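Paenibacillus xanthan lyase (Paenibacillus, PDB 6F2P) cleaves xanthan by beta-elimination, probably releasing the terminal mannose of the polysaccharide's side chains. Local coordinates at residues T961-M967 and A1033-V1039; V724-Y728 and P755-P759; V701-Y705 and S810-T814. All coordinates share one frame; numbering follows the deposited sequence.

Interaction 1: residues T961-M967 and A1033-V1039; sequences TYQVYMM and AVKLVKV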
loop_
_atom_site.group_PDB
_atom_site.type_symbol
_atom_site.label_atom_id
_atom_site.label_comp_id
_atom_site.label_asym_id
_atom_site.label_seq_id
_atom_site.Cartn_x
_atom_site.Cartn_y
_atom_site.Cartn_z
ATOM N N THR A 961 44.865 -0.204 -20.634
ATOM C CA THR A 961 45.953 0.275 -21.473
ATOM C C THR A 961 45.895 1.791 -21.623
ATOM O O THR A 961 44.851 2.354 -21.960
ATOM C CB THR A 961 45.915 -0.389 -22.855
ATOM O OG1 THR A 961 45.952 -1.810 -22.693
ATOM C CG2 THR A 961 47.102 0.045 -23.688
ATOM N N TYR A 962 47.022 2.445 -21.371
ATOM C CA TYR A 962 47.082 3.901 -21.396
ATOM C C TYR A 962 48.247 4.445 -22.210
ATOM O O TYR A 962 49.404 4.080 -21.978
ATOM C CB TYR A 962 47.225 4.446 -19.983
ATOM C CG TYR A 962 45.995 4.351 -19.135
ATOM C CD1 TYR A 962 45.724 3.205 -18.404
ATOM C CD2 TYR A 962 45.113 5.418 -19.041
ATOM C CE1 TYR A 962 44.602 3.119 -17.614
ATOM C CE2 TYR A 962 43.990 5.344 -18.250
ATOM C CZ TYR A 962 43.739 4.193 -17.538
ATOM O OH TYR A 962 42.622 4.118 -16.746
ATOM N N GLN A 963 47.933 5.342 -23.141
ATOM C CA GLN A 963 48.942 6.133 -23.835
ATOM C C GLN A 963 49.573 7.150 -22.886
ATOM O O GLN A 963 48.871 7.889 -22.194
ATOM C CB GLN A 963 48.323 6.841 -25.036
ATOM C CG GLN A 963 47.866 5.883 -26.107
ATOM C CD GLN A 963 47.380 6.591 -27.347
ATOM O OE1 GLN A 963 46.891 7.720 -27.281
ATOM N NE2 GLN A 963 47.520 5.934 -28.496
ATOM N N VAL A 964 50.901 7.177 -22.853
ATOM C CA VAL A 964 51.626 8.084 -21.967
ATOM C C VAL A 964 52.201 9.282 -22.737
ATOM O O VAL A 964 53.103 9.123 -23.563
ATOM C CB VAL A 964 52.749 7.337 -21.209
ATOM C CG1 VAL A 964 53.578 8.297 -20.383
ATOM C CG2 VAL A 964 52.160 6.242 -20.331
ATOM N N TYR A 965 51.659 10.474 -22.477
ATOM C CA TYR A 965 52.150 11.704 -23.107
ATOM C C TYR A 965 52.967 12.556 -22.148
ATOM O O TYR A 965 52.830 12.444 -20.932
ATOM C CB TYR A 965 50.999 12.550 -23.641
ATOM C CG TYR A 965 50.190 11.898 -24.729
ATOM C CD1 TYR A 965 49.180 10.998 -24.422
ATOM C CD2 TYR A 965 50.422 12.193 -26.065
ATOM C CE1 TYR A 965 48.433 10.400 -25.410
ATOM C CE2 TYR A 965 49.675 11.600 -27.065
ATOM C CZ TYR A 965 48.679 10.703 -26.728
ATOM O OH TYR A 965 47.920 10.104 -27.706
ATOM N N MET A 966 53.814 13.415 -22.705
ATOM C CA MET A 966 54.554 14.387 -21.906
ATOM C C MET A 966 54.743 15.709 -22.654
ATOM O O MET A 966 54.954 15.737 -23.872
ATOM C CB MET A 966 55.902 13.823 -21.461
ATOM C CG MET A 966 56.719 14.801 -20.632
ATOM S SD MET A 966 58.353 14.207 -20.160
ATOM C CE MET A 966 57.945 12.946 -18.951
ATOM N N MET A 967 54.643 16.806 -21.914
ATOM C CA MET A 967 54.860 18.129 -22.469
ATOM C C MET A 967 56.026 18.768 -21.735
ATOM O O MET A 967 56.282 18.442 -20.574
ATOM C CB MET A 967 53.603 18.972 -22.294
ATOM C CG MET A 967 53.682 20.369 -22.876
ATOM S SD MET A 967 52.089 21.184 -22.744
ATOM C CE MET A 967 51.087 20.107 -23.767
ATOM N N ALA A 1033 54.684 18.305 -17.456
ATOM C CA ALA A 1033 53.468 17.521 -17.246
ATOM C C ALA A 1033 53.383 16.217 -18.060
ATOM O O ALA A 1033 53.921 16.114 -19.172
ATOM C CB ALA A 1033 52.229 18.385 -17.495
ATOM N N VAL A 1034 52.701 15.229 -17.479
ATOM C CA VAL A 1034 52.388 13.976 -18.158
ATOM C C VAL A 1034 50.872 13.785 -18.260
ATOM O O VAL A 1034 50.109 14.384 -17.499
ATOM C CB VAL A 1034 53.004 12.765 -17.429
ATOM C CG1 VAL A 1034 54.496 12.969 -17.229
ATOM C CG2 VAL A 1034 52.317 12.544 -16.094
ATOM N N LYS A 1035 50.439 12.956 -19.206
ATOM C CA LYS A 1035 49.017 12.656 -19.370
ATOM C C LYS A 1035 48.788 11.231 -19.850
ATOM O O LYS A 1035 49.273 10.831 -20.906
ATOM C CB LYS A 1035 48.337 13.640 -20.330
ATOM C CG LYS A 1035 46.844 13.397 -20.483
ATOM C CD LYS A 1035 46.130 14.539 -21.200
ATOM C CE LYS A 1035 46.480 14.606 -22.675
ATOM N NZ LYS A 1035 45.562 15.525 -23.423
ATOM N N LEU A 1036 48.049 10.464 -19.062
ATOM C CA LEU A 1036 47.674 9.118 -19.457
ATOM C C LEU A 1036 46.298 9.167 -20.114
ATOM O O LEU A 1036 45.352 9.740 -19.569
ATOM C CB LEU A 1036 47.668 8.171 -18.250
ATOM C CG LEU A 1036 48.994 7.519 -17.830
ATOM C CD1 LEU A 1036 50.073 8.552 -17.583
ATOM C CD2 LEU A 1036 48.801 6.655 -16.594
ATOM N N VAL A 1037 46.195 8.589 -21.303
ATOM C CA VAL A 1037 44.920 8.526 -21.990
ATOM C C VAL A 1037 44.562 7.076 -22.257
ATOM O O VAL A 1037 45.322 6.350 -22.895
ATOM C CB VAL A 1037 44.960 9.276 -23.318
ATOM C CG1 VAL A 1037 43.554 9.342 -23.910
ATOM C CG2 VAL A 1037 45.537 10.672 -23.117
ATOM N N LYS A 1038 43.403 6.654 -21.766
ATOM C CA LYS A 1038 43.000 5.262 -21.894
ATOM C C LYS A 1038 42.700 4.870 -23.348
ATOM O O LYS A 1038 42.127 5.644 -24.110
ATOM C CB LYS A 1038 41.817 4.949 -20.971
ATOM C CG LYS A 1038 41.524 3.462 -20.858
ATOM C CD LYS A 1038 40.799 3.093 -19.576
ATOM C CE LYS A 1038 40.490 1.606 -19.563
ATOM N NZ LYS A 1038 39.670 1.238 -20.759
ATOM N N VAL A 1039 43.127 3.668 -23.724
ATOM C CA VAL A 1039 42.829 3.109 -25.041
ATOM C C VAL A 1039 42.334 1.668 -24.907
ATOM O O VAL A 1039 42.880 0.884 -24.126
ATOM C CB VAL A 1039 44.054 3.152 -26.005
ATOM C CG1 VAL A 1039 44.329 4.564 -26.470
ATOM C CG2 VAL A 1039 45.285 2.572 -25.344
#

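Interaction 2: residues V724-Y728 and P755-P759; sequences VIQYY and PGSNP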
loop_
_atom_site.group_PDB
_atom_site.type_symbol
_atom_site.label_atom_id
_atom_site.label_comp_id
_atom_site.label_asym_id
_atom_site.label_seq_id
_atom_site.Cartn_x
_atom_site.Cartn_y
_atom_site.Cartn_z
ATOM N N VAL A 724 23.237 -5.507 -0.945
ATOM C CA VAL A 724 24.157 -4.796 -0.065
ATOM C C VAL A 724 25.313 -4.205 -0.869
ATOM O O VAL A 724 25.900 -4.879 -1.711
ATOM C CB VAL A 724 24.701 -5.711 1.032
ATOM C CG1 VAL A 724 25.679 -4.952 1.906
ATOM C CG2 VAL A 724 23.568 -6.245 1.862
ATOM N N ILE A 725 25.623 -2.938 -0.623
ATOM C CA ILE A 725 26.668 -2.257 -1.380
ATOM C C ILE A 725 27.920 -2.027 -0.542
ATOM O O ILE A 725 29.040 -2.098 -1.053
ATOM C CB ILE A 725 26.152 -0.933 -1.960
ATOM C CG1 ILE A 725 24.991 -1.217 -2.911
ATOM C CG2 ILE A 725 27.262 -0.175 -2.681
ATOM C CD1 ILE A 725 24.505 0.005 -3.634
ATOM N N GLN A 726 27.729 -1.783 0.751
ATOM C CA GLN A 726 28.857 -1.568 1.640
ATOM C C GLN A 726 28.492 -1.789 3.099
ATOM O O GLN A 726 27.363 -1.547 3.495
ATOM C CB GLN A 726 29.383 -0.150 1.460
ATOM C CG GLN A 726 30.663 0.126 2.205
ATOM C CD GLN A 726 31.111 1.546 2.026
ATOM O OE1 GLN A 726 31.917 1.850 1.145
ATOM N NE2 GLN A 726 30.575 2.437 2.848
ATOM N N TYR A 727 29.459 -2.241 3.895
ATOM C CA TYR A 727 29.289 -2.387 5.337
ATOM C C TYR A 727 29.960 -1.257 6.116
ATOM O O TYR A 727 29.372 -0.689 7.034
ATOM C CB TYR A 727 29.877 -3.715 5.803
ATOM C CG TYR A 727 29.222 -4.909 5.174
ATOM C CD1 TYR A 727 27.861 -5.138 5.335
ATOM C CD2 TYR A 727 29.959 -5.814 4.428
ATOM C CE1 TYR A 727 27.251 -6.238 4.765
ATOM C CE2 TYR A 727 29.362 -6.915 3.853
ATOM C CZ TYR A 727 28.005 -7.122 4.021
ATOM O OH TYR A 727 27.402 -8.216 3.444
ATOM N N TYR A 728 31.201 -0.948 5.756
ATOM C CA TYR A 728 31.966 0.073 6.460
ATOM C C TYR A 728 32.723 0.956 5.465
ATOM O O TYR A 728 33.055 0.511 4.372
ATOM C CB TYR A 728 32.913 -0.579 7.475
ATOM C CG TYR A 728 33.740 -1.732 6.927
ATOM C CD1 TYR A 728 34.875 -1.498 6.150
ATOM C CD2 TYR A 728 33.397 -3.053 7.202
ATOM C CE1 TYR A 728 35.633 -2.547 5.652
ATOM C CE2 TYR A 728 34.155 -4.111 6.709
ATOM C CZ TYR A 728 35.268 -3.850 5.936
ATOM O OH TYR A 728 36.020 -4.892 5.447
ATOM N N PRO A 755 34.989 -7.470 11.559
ATOM C CA PRO A 755 34.506 -7.010 10.255
ATOM C C PRO A 755 34.759 -8.045 9.174
ATOM O O PRO A 755 35.865 -8.580 9.086
ATOM C CB PRO A 755 35.349 -5.763 9.989
ATOM C CG PRO A 755 35.678 -5.247 11.341
ATOM C CD PRO A 755 35.814 -6.453 12.235
ATOM N N GLY A 756 33.728 -8.344 8.388
ATOM C CA GLY A 756 33.875 -9.177 7.212
ATOM C C GLY A 756 34.309 -8.293 6.065
ATOM O O GLY A 756 34.640 -7.126 6.264
ATOM N N SER A 757 34.297 -8.835 4.855
ATOM C CA SER A 757 34.728 -8.061 3.701
ATOM C C SER A 757 33.593 -7.230 3.120
ATOM O O SER A 757 32.463 -7.703 3.005
ATOM C CB SER A 757 35.307 -8.981 2.626
ATOM O OG SER A 757 36.537 -9.551 3.047
ATOM N N ASN A 758 33.900 -5.987 2.762
ATOM C CA ASN A 758 32.963 -5.168 2.005
ATOM C C ASN A 758 32.692 -5.823 0.667
ATOM O O ASN A 758 33.606 -6.378 0.060
ATOM C CB ASN A 758 33.530 -3.773 1.756
ATOM C CG ASN A 758 33.204 -2.803 2.865
ATOM O OD1 ASN A 758 32.205 -2.962 3.572
ATOM N ND2 ASN A 758 34.035 -1.774 3.018
ATOM N N PRO A 759 31.436 -5.757 0.200
ATOM C CA PRO A 759 31.096 -6.244 -1.139
ATOM C C PRO A 759 31.990 -5.612 -2.201
ATOM O O PRO A 759 32.436 -4.470 -2.057
ATOM C CB PRO A 759 29.647 -5.782 -1.320
ATOM C CG PRO A 759 29.112 -5.741 0.061
ATOM C CD PRO A 759 30.254 -5.239 0.910
#

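Interaction 3: residues V701-Y705 and S810-T814; sequences VGTIY and SLDVT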
loop_
_atom_site.group_PDB
_atom_site.type_symbol
_atom_site.label_atom_id
_atom_site.label_comp_id
_atom_site.label_asym_id
_atom_site.label_seq_id
_atom_site.Cartn_x
_atom_site.Cartn_y
_atom_site.Cartn_z
ATOM N N VAL A 701 9.577 1.750 -10.852
ATOM C CA VAL A 701 9.867 0.466 -11.496
ATOM C C VAL A 701 11.354 0.146 -11.467
ATOM O O VAL A 701 11.794 -0.855 -12.031
ATOM C CB VAL A 701 9.414 0.442 -12.962
ATOM C CG1 VAL A 701 7.930 0.734 -13.071
ATOM C CG2 VAL A 701 10.217 1.435 -13.760
ATOM N N GLY A 702 12.126 1.008 -10.815
ATOM C CA GLY A 702 13.563 0.830 -10.733
ATOM C C GLY A 702 14.009 0.525 -9.319
ATOM O O GLY A 702 13.487 -0.391 -8.679
ATOM N N THR A 703 14.961 1.307 -8.824
ATOM C CA THR A 703 15.563 1.043 -7.527
ATOM C C THR A 703 15.397 2.196 -6.545
ATOM O O THR A 703 15.034 3.318 -6.918
ATOM C CB THR A 703 17.083 0.748 -7.654
ATOM O OG1 THR A 703 17.718 1.806 -8.380
ATOM C CG2 THR A 703 17.337 -0.554 -8.392
ATOM N N ILE A 704 15.679 1.900 -5.283
ATOM C CA ILE A 704 15.870 2.929 -4.282
ATOM C C ILE A 704 17.200 2.681 -3.593
ATOM O O ILE A 704 17.404 1.630 -2.990
ATOM C CB ILE A 704 14.779 2.902 -3.211
ATOM C CG1 ILE A 704 13.410 3.237 -3.815
ATOM C CG2 ILE A 704 15.136 3.871 -2.083
ATOM C CD1 ILE A 704 12.238 3.026 -2.844
ATOM N N TYR A 705 18.108 3.644 -3.688
ATOM C CA TYR A 705 19.379 3.563 -2.986
ATOM C C TYR A 705 19.248 4.176 -1.597
ATOM O O TYR A 705 18.694 5.266 -1.430
ATOM C CB TYR A 705 20.462 4.292 -3.767
ATOM C CG TYR A 705 21.070 3.503 -4.906
ATOM C CD1 TYR A 705 20.280 2.988 -5.925
ATOM C CD2 TYR A 705 22.444 3.306 -4.982
ATOM C CE1 TYR A 705 20.839 2.279 -6.973
ATOM C CE2 TYR A 705 23.008 2.599 -6.027
ATOM C CZ TYR A 705 22.203 2.090 -7.017
ATOM O OH TYR A 705 22.757 1.383 -8.055
ATOM N N SER A 810 13.892 1.802 -17.419
ATOM C CA SER A 810 14.643 2.154 -16.226
ATOM C C SER A 810 15.888 1.287 -16.118
ATOM O O SER A 810 15.803 0.064 -16.057
ATOM C CB SER A 810 13.790 2.011 -14.968
ATOM O OG SER A 810 14.527 2.424 -13.831
ATOM N N LEU A 811 17.047 1.939 -16.102
ATOM C CA LEU A 811 18.329 1.254 -16.030
ATOM C C LEU A 811 19.020 1.595 -14.719
ATOM O O LEU A 811 19.020 2.752 -14.286
ATOM C CB LEU A 811 19.226 1.671 -17.198
ATOM C CG LEU A 811 18.959 1.141 -18.614
ATOM C CD1 LEU A 811 17.575 1.543 -19.141
ATOM C CD2 LEU A 811 20.061 1.621 -19.563
ATOM N N ASP A 812 19.605 0.586 -14.084
ATOM C CA ASP A 812 20.382 0.809 -12.873
ATOM C C ASP A 812 21.837 1.147 -13.229
ATOM O O ASP A 812 22.616 0.264 -13.590
ATOM C CB ASP A 812 20.331 -0.429 -11.977
ATOM C CG ASP A 812 20.918 -0.179 -10.600
ATOM O OD1 ASP A 812 21.468 0.925 -10.372
ATOM O OD2 ASP A 812 20.835 -1.092 -9.748
ATOM N N VAL A 813 22.193 2.426 -13.136
ATOM C CA VAL A 813 23.567 2.855 -13.380
ATOM C C VAL A 813 24.346 2.784 -12.068
ATOM O O VAL A 813 24.263 3.685 -11.226
ATOM C CB VAL A 813 23.618 4.280 -13.960
ATOM C CG1 VAL A 813 25.068 4.718 -14.211
ATOM C CG2 VAL A 813 22.791 4.356 -15.239
ATOM N N THR A 814 25.108 1.705 -11.910
ATOM C CA THR A 814 25.684 1.337 -10.618
ATOM C C THR A 814 26.965 2.074 -10.248
ATOM O O THR A 814 27.422 1.987 -9.109
ATOM C CB THR A 814 25.972 -0.165 -10.570
ATOM O OG1 THR A 814 26.987 -0.482 -11.529
ATOM C CG2 THR A 814 24.704 -0.957 -10.890
#

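Interaction 1: residues T961-M967 and A1033-V1039
The carbonyl oxygen of Val1037 is met twice by the neighbouring strand: Gln963 N donates a hydrogen bond of 2.8 Å to Val1037 O, and the CA-H of Tyr962 adds a weaker contact to the same oxygen. Further along, Tyr965 and Lys1035 exchange two backbone bonds, and Met967 N reaches Ala1033 O. This antiparallel pairing joins strands 960-967 and 1030-1039 of the Golvesin C-terminal domain, a beta sandwich related to galactose-binding domains. On the inner face, Val964 and Leu1036 lie side by side and Met966 crosses Val1034 obliquely, its CE meeting CG1, all four packing against strand 1017-1021 of the second sheet. Lys1038 shares that face, its CG anti to the backbone N (chi1 -169°), which lays the methylene chain over the Tyr962 ring; CG is 4.3 Å from the ring centroid in a CH-pi contact, while Tyr962 OH bonds Ile958 O. On the reverse face, within the strand 961-967, Tyr965 OH donates to Gln963 OE1 at 2.6 Å from above the amide carbonyl plane. Val1037 CG2 approaches the same ring obliquely, 3.7 Å from Tyr965 CE1, and Val1039 CG1 lies across the Gln963 chain, 3.8 Å from its CD.

Interaction 2: residues V724-Y728 and P755-P759
Asn758 pins the loop 755-759 to residues 724-728, where a classic beta bulge, Ile725 and Gln726 facing Lys732, ends the outermost strand 722-726 of its sheet. The Asn758 amide bonds the backbone beyond the bulge through both OD1 and ND2. OD1 accepts two N-H groups, from Tyr727 N at 2.9 Å and from Tyr728 N at 3.1 Å; the second donor lies on a lone pair in the amide carbonyl plane, the first above that plane. ND2 returns a bond of 2.8 Å to Tyr728 O. Three bonds therefore fix the amide's rotation and are consistent with the modelled placing of OD1 and ND2. Tyr728 closes the grip. Its CG stands between the backbone N and the carbonyl carbon (chi1 48°), which turns one face of the ring to the Asn758 amide, the two planes 34° apart, with OD1 over the ring centre. At the far end of that ring, Tyr728 OH donates to Gly756 O in the carbonyl plane. Pro759 supplies the apolar half: its CG rests 4.0 Å from Val724 CG1, and its CB lies by the carbonyl of Ile725. The pyrrolidine ring also approaches Tyr727 obliquely, Pro759 CD standing 3.5 Å from Tyr727 CE2.

Interaction 3: residues V701-Y705 and S810-T814
Two beta sandwiches meet here sheet against sheet, the strand 703-708 of one facing the strand 806-813 of the next along the chain. The axes of 703-705 and 810-813 come within 9.3 Å and their directions differ by 30°, a spacing at which side chains, not backbone bonds, must do the joining. The segments diverge along the contact, from a CA-CA separation of 5.8 Å between Gly702 and Ser810 to 10.1 Å between the CA atoms of Tyr705 and Thr814. At the narrow end Gly702, lacking a side chain, lets Ser810 sit close, with Ser810 OG 3.6 Å from Gly702 CA, while Val701 CG2 touches Ser810 CB. In the middle the methyl CG2 of Thr703 crosses the Asp812 side chain at about a right angle, 3.8 Å from OD2; Thr703 OG1 turns instead to a hydrogen bond with Ser872 OG, a second tie to the facing sheet.

At the wide end a long side chain spans the gap. Tyr705 OH donates to Asp812 OD1 at 2.7 Å, the two residues reaching out from opposite sides. Asp812 extends to the meeting point with its CG anti to the backbone N (chi1 -170°). OD1 uses its syn lone pair and meets the edge of the phenol ring at the hydroxyl, in the ring plane, while the carboxylate plane stands nearly perpendicular to the ring, at 86°. The other oxygen, OD2, forms a salt bridge with Lys734 NZ, whose strand 731-736 neighbours 703-708. One carboxylate from the second sandwich is thus held by a phenol and an ammonium group from the first, which probably keeps it ionised and gives this largely buried interface a directional, charge-assisted clasp.

Interactions 2 and 3 are close neighbours, their centres 20 Å apart, and strands 722-726 and 703-708 share one five-stranded sheet; Ile725 CD1 packs against Tyr705 CE2 at 3.8 Å. Along the chain, both segments of interaction 2 fall between those of interaction 3. Interaction 2 fastens a loop to the sheet's outermost strand, and interaction 3 docks the same sheet on the following sandwich. Interaction 1 comes later, in a separate domain near the C-terminus, with its centre 34 Å from each of the others and its nearest atoms about 16 Å from interaction 3. The trio thus illustrates a modular architecture: contacts within a domain, at a domain surface and between domains.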